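Local structure of peptide ABC transporter, peptide-binding protein (Enterococcus faecalis, 3O6P) at residues M9-R14 and F150-G155; A28-I33 and G218-V223; K82-W87 and A125-K130. The protein probably binds peptides for uptake by an ABC transporter, this chain being a fragment from the C-terminal half of the longer family 5 solute-binding protein. One frame throughout, in Å; residues are numbered along the deposited sequence.

Contact 1. Residues M9-R14 and F150-G155; sequences MELNQR and FDAVIG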
HETATM    1  N   MSE A   9       2.628   0.565   3.396  1.00 11.34           N
HETATM    2  CA  MSE A   9       2.650  -0.527   4.362  1.00 11.01           C
HETATM    3  C   MSE A   9       2.163  -1.792   3.670  1.00 11.00           C
HETATM    4  O   MSE A   9       1.007  -1.859   3.190  1.00 11.51           O
HETATM    5  CB  MSE A   9       1.759  -0.179   5.556  1.00 11.24           C
HETATM    6  CG  MSE A   9       1.854  -1.201   6.676  1.00 11.90           C
HETATM    7 SE   MSE A   9       0.969  -0.624   8.256  0.75 13.37          SE
HETATM    8  CE  MSE A   9      -0.742  -0.135   7.515  1.00 15.27           C
ATOM      9  N   GLU A  10       3.054  -2.773   3.595  1.00 11.24           N
ATOM     10  CA  GLU A  10       2.728  -4.094   3.047  1.00 11.72           C
ATOM     11  C   GLU A  10       2.177  -4.977   4.156  1.00 11.52           C
ATOM     12  O   GLU A  10       2.551  -4.828   5.329  1.00 12.09           O
ATOM     13  CB  GLU A  10       3.956  -4.745   2.416  1.00 13.16           C
ATOM     14  CG  GLU A  10       4.508  -3.914   1.293  1.00 14.97           C
ATOM     15  CD  GLU A  10       5.702  -4.555   0.644  1.00 18.13           C
ATOM     16  OE1 GLU A  10       5.511  -5.511  -0.157  1.00 18.92           O
ATOM     17  OE2 GLU A  10       6.838  -4.081   0.928  1.00 21.18           O
ATOM     18  N   LEU A  11       1.249  -5.856   3.794  1.00 11.95           N
ATOM     19  CA  LEU A  11       0.610  -6.743   4.773  1.00 11.73           C
ATOM     20  C   LEU A  11       0.880  -8.179   4.367  1.00 12.10           C
ATOM     21  O   LEU A  11       0.812  -8.514   3.177  1.00 12.75           O
ATOM     22  CB  LEU A  11      -0.909  -6.467   4.871  1.00 11.39           C
ATOM     23  CG  LEU A  11      -1.302  -5.017   5.188  1.00 12.18           C
ATOM     24  CD1 LEU A  11      -2.816  -4.824   4.990  1.00 12.15           C
ATOM     25  CD2 LEU A  11      -0.889  -4.682   6.607  1.00 12.95           C
ATOM     26  N   ASN A  12       1.236  -9.009   5.343  1.00 12.31           N
ATOM     27  CA  ASN A  12       1.670 -10.383   5.069  1.00 12.97           C
ATOM     28  C   ASN A  12       0.496 -11.288   4.680  1.00 13.19           C
ATOM     29  O   ASN A  12      -0.337 -11.651   5.528  1.00 14.13           O
ATOM     30  CB  ASN A  12       2.413 -10.951   6.279  1.00 13.09           C
ATOM     31  CG  ASN A  12       3.150 -12.227   5.946  1.00 14.80           C
ATOM     32  OD1 ASN A  12       2.847 -12.896   4.952  1.00 20.31           O
ATOM     33  ND2 ASN A  12       4.114 -12.578   6.764  1.00 15.38           N
ATOM     34  N   GLN A  13       0.438 -11.623   3.393  1.00 13.64           N
ATOM     35  CA  GLN A  13      -0.669 -12.385   2.821  1.00 14.37           C
ATOM     36  C   GLN A  13      -0.205 -13.792   2.425  1.00 15.28           C
ATOM     37  O   GLN A  13      -0.866 -14.472   1.634  1.00 15.90           O
ATOM     38  CB  GLN A  13      -1.260 -11.617   1.628  1.00 13.26           C
ATOM     39  CG  GLN A  13      -1.889 -10.285   2.078  1.00 12.59           C
ATOM     40  CD  GLN A  13      -2.077  -9.321   0.943  1.00 13.63           C
ATOM     41  OE1 GLN A  13      -2.878  -9.574   0.058  1.00 15.10           O
ATOM     42  NE2 GLN A  13      -1.339  -8.201   0.959  1.00 13.70           N
ATOM     43  N   ARG A  14       0.957 -14.202   2.925  0.70 15.78           N
ATOM     44  CA  ARG A  14       1.583 -15.446   2.469  0.70 16.43           C
ATOM     45  C   ARG A  14       0.728 -16.677   2.768  0.70 17.61           C
ATOM     46  O   ARG A  14       0.576 -17.566   1.929  0.70 18.13           O
ATOM     47  CB  ARG A  14       2.965 -15.604   3.101  0.70 16.11           C
ATOM     48  CG  ARG A  14       3.926 -14.539   2.612  0.70 18.29           C
ATOM     49  CD  ARG A  14       5.287 -14.608   3.248  0.70 20.46           C
ATOM     50  NE  ARG A  14       6.141 -13.522   2.735  0.70 22.79           N
ATOM     51  CZ  ARG A  14       7.418 -13.656   2.377  0.70 22.98           C
ATOM     52  NH1 ARG A  14       8.017 -14.844   2.449  0.70 23.71           N
ATOM     53  NH2 ARG A  14       8.097 -12.593   1.935  0.70 21.33           N
ATOM     54  N   PHE A 150       7.096 -10.881   9.532  1.00 15.59           N
ATOM     55  CA  PHE A 150       6.410  -9.617   9.846  1.00 14.66           C
ATOM     56  C   PHE A 150       4.914  -9.845   9.651  1.00 14.42           C
ATOM     57  O   PHE A 150       4.514 -10.788   8.966  1.00 15.01           O
ATOM     58  CB  PHE A 150       6.881  -8.463   8.921  1.00 14.84           C
ATOM     59  CG  PHE A 150       6.485  -8.642   7.475  1.00 13.43           C
ATOM     60  CD1 PHE A 150       5.303  -8.086   7.006  1.00 12.94           C
ATOM     61  CD2 PHE A 150       7.322  -9.342   6.576  1.00 13.06           C
ATOM     62  CE1 PHE A 150       4.887  -8.243   5.671  1.00 12.86           C
ATOM     63  CE2 PHE A 150       6.928  -9.491   5.228  1.00 12.79           C
ATOM     64  CZ  PHE A 150       5.701  -8.923   4.778  1.00 12.33           C
ATOM     65  N   ASP A 151       4.106  -8.975  10.251  1.00 13.48           N
ATOM     66  CA  ASP A 151       2.688  -8.904   9.967  1.00 13.38           C
ATOM     67  C   ASP A 151       2.444  -7.771   8.993  1.00 13.31           C
ATOM     68  O   ASP A 151       1.826  -7.991   7.937  1.00 14.18           O
ATOM     69  CB  ASP A 151       1.879  -8.675  11.252  1.00 13.97           C
ATOM     70  CG  ASP A 151       2.033  -9.820  12.239  1.00 16.32           C
ATOM     71  OD1 ASP A 151       2.039 -11.014  11.817  1.00 19.32           O
ATOM     72  OD2 ASP A 151       2.154  -9.532  13.442  1.00 18.45           O
ATOM     73  N   ALA A 152       2.909  -6.565   9.350  1.00 12.37           N
ATOM     74  CA  ALA A 152       2.946  -5.434   8.432  1.00 11.71           C
ATOM     75  C   ALA A 152       4.370  -4.904   8.359  1.00 12.49           C
ATOM     76  O   ALA A 152       5.163  -5.064   9.317  1.00 12.99           O
ATOM     77  CB  ALA A 152       1.981  -4.328   8.884  1.00 11.93           C
ATOM     78  N   VAL A 153       4.726  -4.316   7.225  1.00 11.85           N
ATOM     79  CA  VAL A 153       6.048  -3.682   7.118  1.00 12.17           C
ATOM     80  C   VAL A 153       5.934  -2.373   6.341  1.00 12.46           C
ATOM     81  O   VAL A 153       5.326  -2.325   5.270  1.00 13.36           O
ATOM     82  CB  VAL A 153       7.145  -4.614   6.505  1.00 11.93           C
ATOM     83  CG1 VAL A 153       6.763  -5.129   5.101  1.00 13.61           C
ATOM     84  CG2 VAL A 153       8.541  -3.905   6.514  1.00 13.09           C
ATOM     85  N   ILE A 154       6.521  -1.319   6.895  1.00 12.70           N
ATOM     86  CA  ILE A 154       6.520  -0.006   6.212  1.00 12.88           C
ATOM     87  C   ILE A 154       7.800   0.172   5.429  1.00 13.91           C
ATOM     88  O   ILE A 154       8.910  -0.039   5.945  1.00 14.82           O
ATOM     89  CB  ILE A 154       6.288   1.154   7.208  1.00 12.24           C
ATOM     90  CG1 ILE A 154       4.880   1.032   7.841  1.00 12.38           C
ATOM     91  CG2 ILE A 154       6.449   2.477   6.485  1.00 13.86           C
ATOM     92  CD1 ILE A 154       4.601   2.011   8.960  1.00 14.41           C
ATOM     93  N   GLY A 155       7.657   0.542   4.163  1.00 13.91           N
ATOM     94  CA  GLY A 155       8.812   0.812   3.316  1.00 14.23           C
ATOM     95  C   GLY A 155       8.352   1.733   2.217  1.00 13.99           C
ATOM     96  O   GLY A 155       7.379   2.442   2.356  1.00 14.75           O
TER
HETATM   97  O   HOH W   1       7.396  -2.345   2.836  1.00 25.83           O
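The ring of Phe150 is sandwiched between Asn12 and Val153. On one face lies Asn12, with its CB 3.7 Å from CE1 of Phe150 and its amide displaced toward the rim; on the opposite face Val153 CG1 sits 3.7 Å above the plane, also near the rim. The backbone N of Ala152 lies at the edge, in plane. CG of Phe150 is placed between its own backbone N and carbonyl carbon (chi1 67°), and the ring beyond it lies against Asn12. Asn12 CG is anti to the backbone N, and from there ND2 donates to Phe150 O at 2.9 Å, almost straight (171°), with the acceptor in the amide plane. OD1 accepts from Arg14 N, an Asx turn. Asn12 N donates to Asp151 O at 2.8 Å, extending the antiparallel pairing in which Glu10 and Val153 form the hydrogen-bonded pair, inside a mixed sheet where strand 152-158 lies between 99-106 and 5-11. On the sheet face carrying Met9, Leu11 and Ile154, the methyl of Ala152 is met by Leu11 CD2 at 3.7 Å and by CG of selenomethionine Met9 at 3.8 Å. On the other face, Glu10 OE2 accepts a hydrogen bond from a water 2.6 Å away, which also donates to Val153 O, while OE1 accepts from the backbone N of Arg179. Both ends of the Asn12 amide are therefore engaged, which fixes its rotation, and the buried Glu10 carboxylate has a donor at each oxygen, which would probably help it remain ionised.

Contact 2. Residues A28-I33 and G218-V223; sequences AISYSI and GDMGVV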
ATOM      1  N   ALA A  28     -10.150  -1.820   6.264  1.00 11.71           N
ATOM      2  CA  ALA A  28     -10.407  -1.259   7.603  1.00 10.66           C
ATOM      3  C   ALA A  28      -9.132  -0.576   8.111  1.00 11.03           C
ATOM      4  O   ALA A  28      -9.178   0.540   8.672  1.00 11.36           O
ATOM      5  CB  ALA A  28     -10.858  -2.355   8.565  1.00 10.61           C
ATOM      6  N   ILE A  29      -7.989  -1.214   7.851  1.00 10.95           N
ATOM      7  CA  ILE A  29      -6.687  -0.655   8.251  1.00 11.56           C
ATOM      8  C   ILE A  29      -6.477   0.686   7.532  1.00 11.24           C
ATOM      9  O   ILE A  29      -6.180   1.715   8.184  1.00 10.81           O
ATOM     10  CB  ILE A  29      -5.567  -1.677   7.966  1.00 10.95           C
ATOM     11  CG1 ILE A  29      -5.642  -2.796   9.020  1.00 11.11           C
ATOM     12  CG2 ILE A  29      -4.197  -1.005   8.000  1.00 11.32           C
ATOM     13  CD1 ILE A  29      -4.773  -4.047   8.684  1.00 12.78           C
ATOM     14  N   SER A  30      -6.663   0.696   6.204  1.00 11.02           N
ATOM     15  CA  SER A  30      -6.475   1.942   5.471  1.00 11.27           C
ATOM     16  C   SER A  30      -7.438   3.063   5.919  1.00 11.16           C
ATOM     17  O   SER A  30      -7.033   4.230   6.084  1.00 11.58           O
ATOM     18  CB  SER A  30      -6.536   1.712   3.964  1.00 11.18           C
ATOM     19  OG  SER A  30      -6.326   2.925   3.251  1.00 13.27           O
ATOM     20  N   TYR A  31      -8.696   2.709   6.154  1.00 11.01           N
ATOM     21  CA  TYR A  31      -9.681   3.694   6.589  1.00 11.55           C
ATOM     22  C   TYR A  31      -9.361   4.316   7.937  1.00 11.70           C
ATOM     23  O   TYR A  31      -9.869   5.406   8.261  1.00 12.33           O
ATOM     24  CB  TYR A  31     -11.051   3.010   6.730  1.00 11.94           C
ATOM     25  CG  TYR A  31     -11.856   2.834   5.473  1.00 14.27           C
ATOM     26  CD1 TYR A  31     -12.152   3.919   4.651  1.00 15.90           C
ATOM     27  CD2 TYR A  31     -12.435   1.587   5.175  1.00 15.90           C
ATOM     28  CE1 TYR A  31     -12.963   3.749   3.507  1.00 18.52           C
ATOM     29  CE2 TYR A  31     -13.256   1.402   4.049  1.00 18.78           C
ATOM     30  CZ  TYR A  31     -13.502   2.479   3.213  1.00 20.09           C
ATOM     31  OH  TYR A  31     -14.306   2.284   2.112  1.00 22.57           O
ATOM     32  N   SER A  32      -8.544   3.641   8.731  0.50 11.62           N
ATOM     33  CA  SER A  32      -8.300   4.110  10.088  0.50 11.53           C
ATOM     34  C   SER A  32      -7.161   5.127  10.196  0.50 11.53           C
ATOM     35  O   SER A  32      -6.899   5.618  11.298  0.50 11.32           O
ATOM     36  CB  SER A  32      -7.979   2.927  11.003  0.50 11.36           C
ATOM     37  OG  SER A  32      -6.657   2.507  10.766  0.50 12.50           O
ATOM     38  N   ILE A  33      -6.473   5.422   9.086  1.00 11.92           N
ATOM     39  CA  ILE A  33      -5.280   6.281   9.152  1.00 11.70           C
ATOM     40  C   ILE A  33      -5.543   7.632   8.492  1.00 12.61           C
ATOM     41  O   ILE A  33      -5.805   7.710   7.289  1.00 13.59           O
ATOM     42  CB  ILE A  33      -4.063   5.579   8.491  1.00 11.58           C
ATOM     43  CG1 ILE A  33      -3.810   4.172   9.085  1.00 11.12           C
ATOM     44  CG2 ILE A  33      -2.803   6.486   8.523  1.00 12.60           C
ATOM     45  CD1 ILE A  33      -2.922   3.318   8.171  1.00 11.14           C
ATOM     46  N   GLY A 218      -8.327  -1.017  -5.384  1.00 11.74           N
ATOM     47  CA  GLY A 218      -9.707  -1.492  -5.175  1.00 12.42           C
ATOM     48  C   GLY A 218      -9.815  -2.609  -4.152  1.00 13.17           C
ATOM     49  O   GLY A 218     -10.840  -2.734  -3.491  1.00 14.05           O
ATOM     50  N   ASP A 219      -8.780  -3.434  -4.028  1.00 13.07           N
ATOM     51  CA  ASP A 219      -8.777  -4.452  -2.961  1.00 13.94           C
ATOM     52  C   ASP A 219      -7.699  -4.149  -1.908  1.00 12.95           C
ATOM     53  O   ASP A 219      -7.377  -5.001  -1.109  1.00 13.07           O
ATOM     54  CB  ASP A 219      -8.755  -5.933  -3.463  1.00 16.72           C
ATOM     55  CG  ASP A 219      -7.424  -6.364  -4.017  1.00 17.17           C
ATOM     56  OD1 ASP A 219      -6.555  -5.485  -4.245  1.00 20.01           O
ATOM     57  OD2 ASP A 219      -7.238  -7.599  -4.223  1.00 17.73           O
HETATM   58  N   MSE A 220      -7.182  -2.912  -1.921  1.00 12.09           N
HETATM   59  CA  MSE A 220      -6.162  -2.428  -0.977  1.00 10.99           C
HETATM   60  C   MSE A 220      -5.067  -3.455  -0.709  1.00 11.36           C
HETATM   61  O   MSE A 220      -4.788  -3.817   0.437  1.00 11.94           O
HETATM   62  CB  MSE A 220      -6.798  -1.893   0.331  1.00 11.62           C
HETATM   63  CG  MSE A 220      -5.893  -0.984   1.140  1.00 13.64           C
HETATM   64 SE   MSE A 220      -5.476   0.674   0.225  0.75 14.42          SE
HETATM   65  CE  MSE A 220      -7.258   1.426   0.066  1.00 17.18           C
ATOM     66  N   GLY A 221      -4.397  -3.871  -1.777  1.00 11.10           N
ATOM     67  CA  GLY A 221      -3.406  -4.944  -1.657  1.00 11.18           C
ATOM     68  C   GLY A 221      -2.155  -4.520  -0.919  1.00 11.21           C
ATOM     69  O   GLY A 221      -1.425  -5.384  -0.365  1.00 11.94           O
ATOM     70  N   VAL A 222      -1.901  -3.209  -0.926  0.50 10.23           N
ATOM     71  CA  VAL A 222      -0.862  -2.558  -0.139  0.50  9.82           C
ATOM     72  C   VAL A 222      -1.493  -1.248   0.375  0.50  9.86           C
ATOM     73  O   VAL A 222      -2.434  -0.752  -0.248  0.50 10.83           O
ATOM     74  CB  VAL A 222       0.411  -2.298  -1.004  0.50  9.81           C
ATOM     75  CG1 VAL A 222       0.100  -1.363  -2.179  0.50 10.97           C
ATOM     76  CG2 VAL A 222       1.549  -1.741  -0.152  0.50  8.14           C
ATOM     77  N   VAL A 223      -1.008  -0.703   1.493  1.00  9.70           N
ATOM     78  CA  VAL A 223      -1.641   0.469   2.131  1.00 10.58           C
ATOM     79  C   VAL A 223      -0.702   1.679   1.973  1.00 10.69           C
ATOM     80  O   VAL A 223       0.222   1.850   2.781  1.00 11.78           O
ATOM     81  CB  VAL A 223      -1.994   0.212   3.634  1.00 10.54           C
ATOM     82  CG1 VAL A 223      -2.646   1.479   4.256  1.00 12.41           C
ATOM     83  CG2 VAL A 223      -2.938  -0.988   3.779  1.00 11.18           C
TER
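The carbonyl O of Ile29 accepts from two donors of Ser32, its N and its OG. Ser32 N reaches it at 3.1 Å, and Ser32 OG donates at 2.7 Å in the conformer given; with a second conformer deposited, this bond is less certain than that of Ser32 N. The pair helps to close the last turn of helix 23-31, just where its side meets the segment 218-223. Across the interface no hydrogen bond forms, and the work falls to Ser30, Met220 and Val223. Ser30 OG is anti to the backbone N (chi1 -179°) and comes within 3.6 Å of CE of selenomethionine Met220. The hydroxyl is not left to apolar neighbours alone: its hydrogen bond is to Arg35 NH2, outside the two segments. Met220 bends at both chi2 and chi3, folding its SE and CE back against Ser30, whose CB lies 4.0 Å from SE. The same CB meets Val223 CG1 at 3.9 Å, placing the small serine against both partners. Val223 is flanked further by two isoleucines in loose apolar approaches, Ile29 CG2 lying 4.4 Å from its CG2 and Ile33 CD1 4.3 Å from its CG1. Ile29 also packs on Met9 of strand 5-11, so this helix lies against the sheet as well as the loop. Beyond the end of helix 202-218, Met220 at positive phi (42°) is the C-prime residue of a Schellman motif: its N and Gly221 N are bonded to carbonyls of the helix, which they end before the chain enters strand 223-228.

Contact 3. Residues K82-W87 and A125-K130; sequences KAKEYW and ALDGVK. With NA (sodium ion), chain B.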
ATOM      1  N   LYS A  82     -16.284   3.957   8.780  1.00 14.71           N
ATOM      2  CA  LYS A  82     -16.054   2.907   7.809  1.00 15.44           C
ATOM      3  C   LYS A  82     -14.996   1.900   8.259  1.00 14.22           C
ATOM      4  O   LYS A  82     -15.171   0.697   8.040  1.00 14.64           O
ATOM      5  CB  LYS A  82     -15.752   3.457   6.418  1.00 16.03           C
ATOM      6  CG  LYS A  82     -17.003   4.119   5.755  1.00 19.08           C
ATOM      7  CD  LYS A  82     -16.756   4.465   4.272  1.00 24.53           C
ATOM      8  CE  LYS A  82     -18.076   4.588   3.467  1.00 28.74           C
ATOM      9  NZ  LYS A  82     -17.839   4.759   1.974  1.00 32.41           N
ATOM     10  N   ALA A  83     -13.916   2.353   8.903  1.00 13.08           N
ATOM     11  CA  ALA A  83     -12.938   1.395   9.435  1.00 12.25           C
ATOM     12  C   ALA A  83     -13.614   0.347  10.337  1.00 12.74           C
ATOM     13  O   ALA A  83     -13.390  -0.847  10.188  1.00 12.48           O
ATOM     14  CB  ALA A  83     -11.804   2.115  10.194  1.00 13.23           C
ATOM     15  N   LYS A  84     -14.449   0.823  11.273  1.00 11.91           N
ATOM     16  CA  LYS A  84     -15.165  -0.062  12.171  1.00 12.90           C
ATOM     17  C   LYS A  84     -16.089  -1.019  11.424  1.00 13.51           C
ATOM     18  O   LYS A  84     -16.150  -2.216  11.752  1.00 14.05           O
ATOM     19  CB  LYS A  84     -15.954   0.768  13.183  1.00 12.71           C
ATOM     20  CG  LYS A  84     -14.999   1.477  14.167  1.00 15.02           C
ATOM     21  CD  LYS A  84     -15.717   2.455  15.067  1.00 18.74           C
ATOM     22  CE  LYS A  84     -14.707   3.223  15.928  1.00 20.31           C
ATOM     23  NZ  LYS A  84     -14.182   2.371  17.040  1.00 26.12           N
ATOM     24  N   GLU A  85     -16.812  -0.504  10.432  1.00 14.08           N
ATOM     25  CA  GLU A  85     -17.760  -1.334   9.683  1.00 13.91           C
ATOM     26  C   GLU A  85     -17.013  -2.445   8.926  1.00 13.41           C
ATOM     27  O   GLU A  85     -17.427  -3.616   8.924  1.00 14.43           O
ATOM     28  CB  GLU A  85     -18.507  -0.464   8.674  1.00 15.53           C
ATOM     29  CG  GLU A  85     -19.466  -1.244   7.786  1.00 20.17           C
ATOM     30  CD  GLU A  85     -19.997  -0.440   6.597  1.00 26.45           C
ATOM     31  OE1 GLU A  85     -19.470   0.662   6.300  1.00 29.52           O
ATOM     32  OE2 GLU A  85     -20.937  -0.936   5.930  1.00 30.66           O
ATOM     33  N   TYR A  86     -15.917  -2.075   8.277  1.00 12.64           N
ATOM     34  CA  TYR A  86     -15.151  -3.058   7.504  1.00 11.66           C
ATOM     35  C   TYR A  86     -14.478  -4.103   8.386  1.00 12.36           C
ATOM     36  O   TYR A  86     -14.365  -5.266   7.999  1.00 12.99           O
ATOM     37  CB  TYR A  86     -14.142  -2.340   6.595  1.00 11.82           C
ATOM     38  CG  TYR A  86     -14.808  -1.861   5.322  1.00 13.39           C
ATOM     39  CD1 TYR A  86     -15.821  -0.883   5.356  1.00 16.42           C
ATOM     40  CD2 TYR A  86     -14.491  -2.434   4.094  1.00 16.76           C
ATOM     41  CE1 TYR A  86     -16.450  -0.464   4.184  1.00 17.14           C
ATOM     42  CE2 TYR A  86     -15.106  -2.004   2.919  1.00 18.92           C
ATOM     43  CZ  TYR A  86     -16.077  -1.030   2.971  1.00 18.84           C
ATOM     44  OH  TYR A  86     -16.683  -0.624   1.801  1.00 22.02           O
ATOM     45  N   TRP A  87     -14.040  -3.702   9.580  1.00 12.55           N
ATOM     46  CA  TRP A  87     -13.486  -4.658  10.508  1.00 12.75           C
ATOM     47  C   TRP A  87     -14.577  -5.624  11.007  1.00 13.85           C
ATOM     48  O   TRP A  87     -14.325  -6.834  11.122  1.00 13.69           O
ATOM     49  CB  TRP A  87     -12.788  -3.920  11.657  1.00 12.77           C
ATOM     50  CG  TRP A  87     -12.399  -4.721  12.902  1.00 13.50           C
ATOM     51  CD1 TRP A  87     -12.681  -4.394  14.196  1.00 15.20           C
ATOM     52  CD2 TRP A  87     -11.603  -5.913  12.956  1.00 12.90           C
ATOM     53  NE1 TRP A  87     -12.119  -5.319  15.051  1.00 15.74           N
ATOM     54  CE2 TRP A  87     -11.464  -6.265  14.315  1.00 14.74           C
ATOM     55  CE3 TRP A  87     -11.000  -6.723  11.989  1.00 14.12           C
ATOM     56  CZ2 TRP A  87     -10.748  -7.405  14.734  1.00 15.84           C
ATOM     57  CZ3 TRP A  87     -10.285  -7.856  12.414  1.00 15.82           C
ATOM     58  CH2 TRP A  87     -10.161  -8.178  13.768  1.00 15.26           C
ATOM     59  N   ALA A 125      -8.935   2.797  16.450  1.00 14.30           N
ATOM     60  CA  ALA A 125     -10.142   2.711  15.629  1.00 13.70           C
ATOM     61  C   ALA A 125     -10.839   1.353  15.695  1.00 14.91           C
ATOM     62  O   ALA A 125     -12.074   1.288  15.640  1.00 16.15           O
ATOM     63  CB  ALA A 125      -9.831   3.074  14.168  1.00 14.37           C
ATOM     64  N   LEU A 126     -10.049   0.286  15.836  1.00 15.40           N
ATOM     65  CA  LEU A 126     -10.572  -1.075  15.690  1.00 15.51           C
ATOM     66  C   LEU A 126     -10.606  -1.805  17.016  1.00 16.28           C
ATOM     67  O   LEU A 126      -9.573  -2.191  17.558  1.00 16.36           O
ATOM     68  CB  LEU A 126      -9.746  -1.845  14.664  1.00 14.94           C
ATOM     69  CG  LEU A 126      -9.603  -1.152  13.302  1.00 14.93           C
ATOM     70  CD1 LEU A 126      -8.807  -2.009  12.297  1.00 14.16           C
ATOM     71  CD2 LEU A 126     -10.952  -0.736  12.698  1.00 16.40           C
ATOM     72  N   ASP A 127     -11.800  -1.998  17.548  1.00 17.66           N
ATOM     73  CA  ASP A 127     -11.933  -2.636  18.855  1.00 19.52           C
ATOM     74  C   ASP A 127     -11.573  -4.105  18.711  1.00 19.39           C
ATOM     75  O   ASP A 127     -12.133  -4.789  17.869  1.00 21.58           O
ATOM     76  CB  ASP A 127     -13.356  -2.461  19.408  1.00 20.41           C
ATOM     77  CG  ASP A 127     -13.619  -1.035  19.938  1.00 24.86           C
ATOM     78  OD1 ASP A 127     -12.681  -0.366  20.430  1.00 28.80           O
ATOM     79  OD2 ASP A 127     -14.785  -0.591  19.897  1.00 29.31           O
ATOM     80  N   GLY A 128     -10.644  -4.589  19.529  1.00 19.18           N
ATOM     81  CA  GLY A 128     -10.196  -5.976  19.417  1.00 18.40           C
ATOM     82  C   GLY A 128      -8.921  -6.121  18.599  1.00 17.91           C
ATOM     83  O   GLY A 128      -8.408  -7.239  18.421  1.00 18.39           O
ATOM     84  N   VAL A 129      -8.401  -5.001  18.108  1.00 15.69           N
ATOM     85  CA  VAL A 129      -7.094  -5.028  17.415  1.00 15.80           C
ATOM     86  C   VAL A 129      -6.011  -4.381  18.288  1.00 15.92           C
ATOM     87  O   VAL A 129      -6.188  -3.250  18.777  1.00 17.40           O
ATOM     88  CB  VAL A 129      -7.153  -4.338  16.054  1.00 15.58           C
ATOM     89  CG1 VAL A 129      -5.778  -4.410  15.341  1.00 15.52           C
ATOM     90  CG2 VAL A 129      -8.219  -4.971  15.149  1.00 17.11           C
ATOM     91  N   LYS A 130      -4.905  -5.082  18.484  1.00 16.01           N
ATOM     92  CA  LYS A 130      -3.774  -4.555  19.224  1.00 16.00           C
ATOM     93  C   LYS A 130      -2.632  -4.491  18.246  1.00 15.63           C
ATOM     94  O   LYS A 130      -2.453  -5.417  17.444  1.00 15.58           O
ATOM     95  CB  LYS A 130      -3.407  -5.480  20.380  1.00 17.28           C
ATOM     96  CG  LYS A 130      -2.090  -5.110  21.033  1.00 21.86           C
ATOM     97  CD  LYS A 130      -1.815  -5.922  22.296  1.00 28.31           C
ATOM     98  CE  LYS A 130      -0.454  -5.548  22.900  1.00 31.61           C
ATOM     99  NZ  LYS A 130      -0.499  -4.204  23.529  1.00 35.58           N
TER
HETATM  100 NA    NA B 601      -8.155  -1.610  19.509  1.00 20.92          NA
HETATM  101  O   HOH W   2     -10.052   0.011  20.041  1.00 25.49           O
HETATM  102  O   HOH W   3      -8.982  -3.191  21.101  1.00 20.69           O
HETATM  103  O   HOH W   4      -7.127  -0.669  21.612  1.00 31.13           O
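Trp87 runs from helix 80-94 to the turn at Leu126-Val129, and meets Leu126, Asp127 and Val129 in turn. Its CB rests against Leu126 CD2 at 3.8 Å. CG is anti to the backbone N (chi1 167°), and the indole beyond it lies against the turn, where Leu126 CB lies over the face of the five-membered ring, 3.9 Å from CD1. At the edge, NE1 donates to Asp127 O at 2.9 Å, a fairly straight bond (164°) that lies near the ring plane but enters above the carbonyl plane. Farther out, CE2, CZ2 and CH2 all meet Val129 CG2, CZ2 at 3.5 Å; this methyl covers the six-membered ring on the same face as Leu126 CB, and both are CH-pi contacts. Beside the tryptophan, Lys84 extends and then bends at its last torsion (chi4 -76°), and NZ donates to Ala125 O at 2.8 Å. The turn is type II, with Gly128 at positive phi, and its carbonyls also serve a sodium ion: Leu126 O binds at 2.5 Å and Val129 O at 2.7 Å, joined by Gln123 O and three waters. One water donates to Asp127 OD1, and another accepts from Gly128 N. The indole N-H and the sodium ion thus grip the turn itself, while the ammonium binds the last carbonyl of helix 109-125 just before it, where its positive charge probably suits the partial negative charge of the helix end.

From the N terminus, strand 5-11 comes first, and contact 1 ties its end to the start of strand 152-158, closing a long loop. Helix 23-31 follows within that loop, and contact 2 joins it to the segment between helix 202-218 and strand 223-228, so contacts 1 and 2 cross along the chain. They also touch, with Met9 N probably hydrogen-bonded to Val223 O. Contact 3 is nested inside the loops of both: it joins helix 80-94 to the turn that follows helix 109-125 and opens strand 129-136, an outermost strand of the same sheet. Ala28 packs on the helix 82-87 segment, linking contacts 2 and 3, whereas contacts 1 and 3 do not touch.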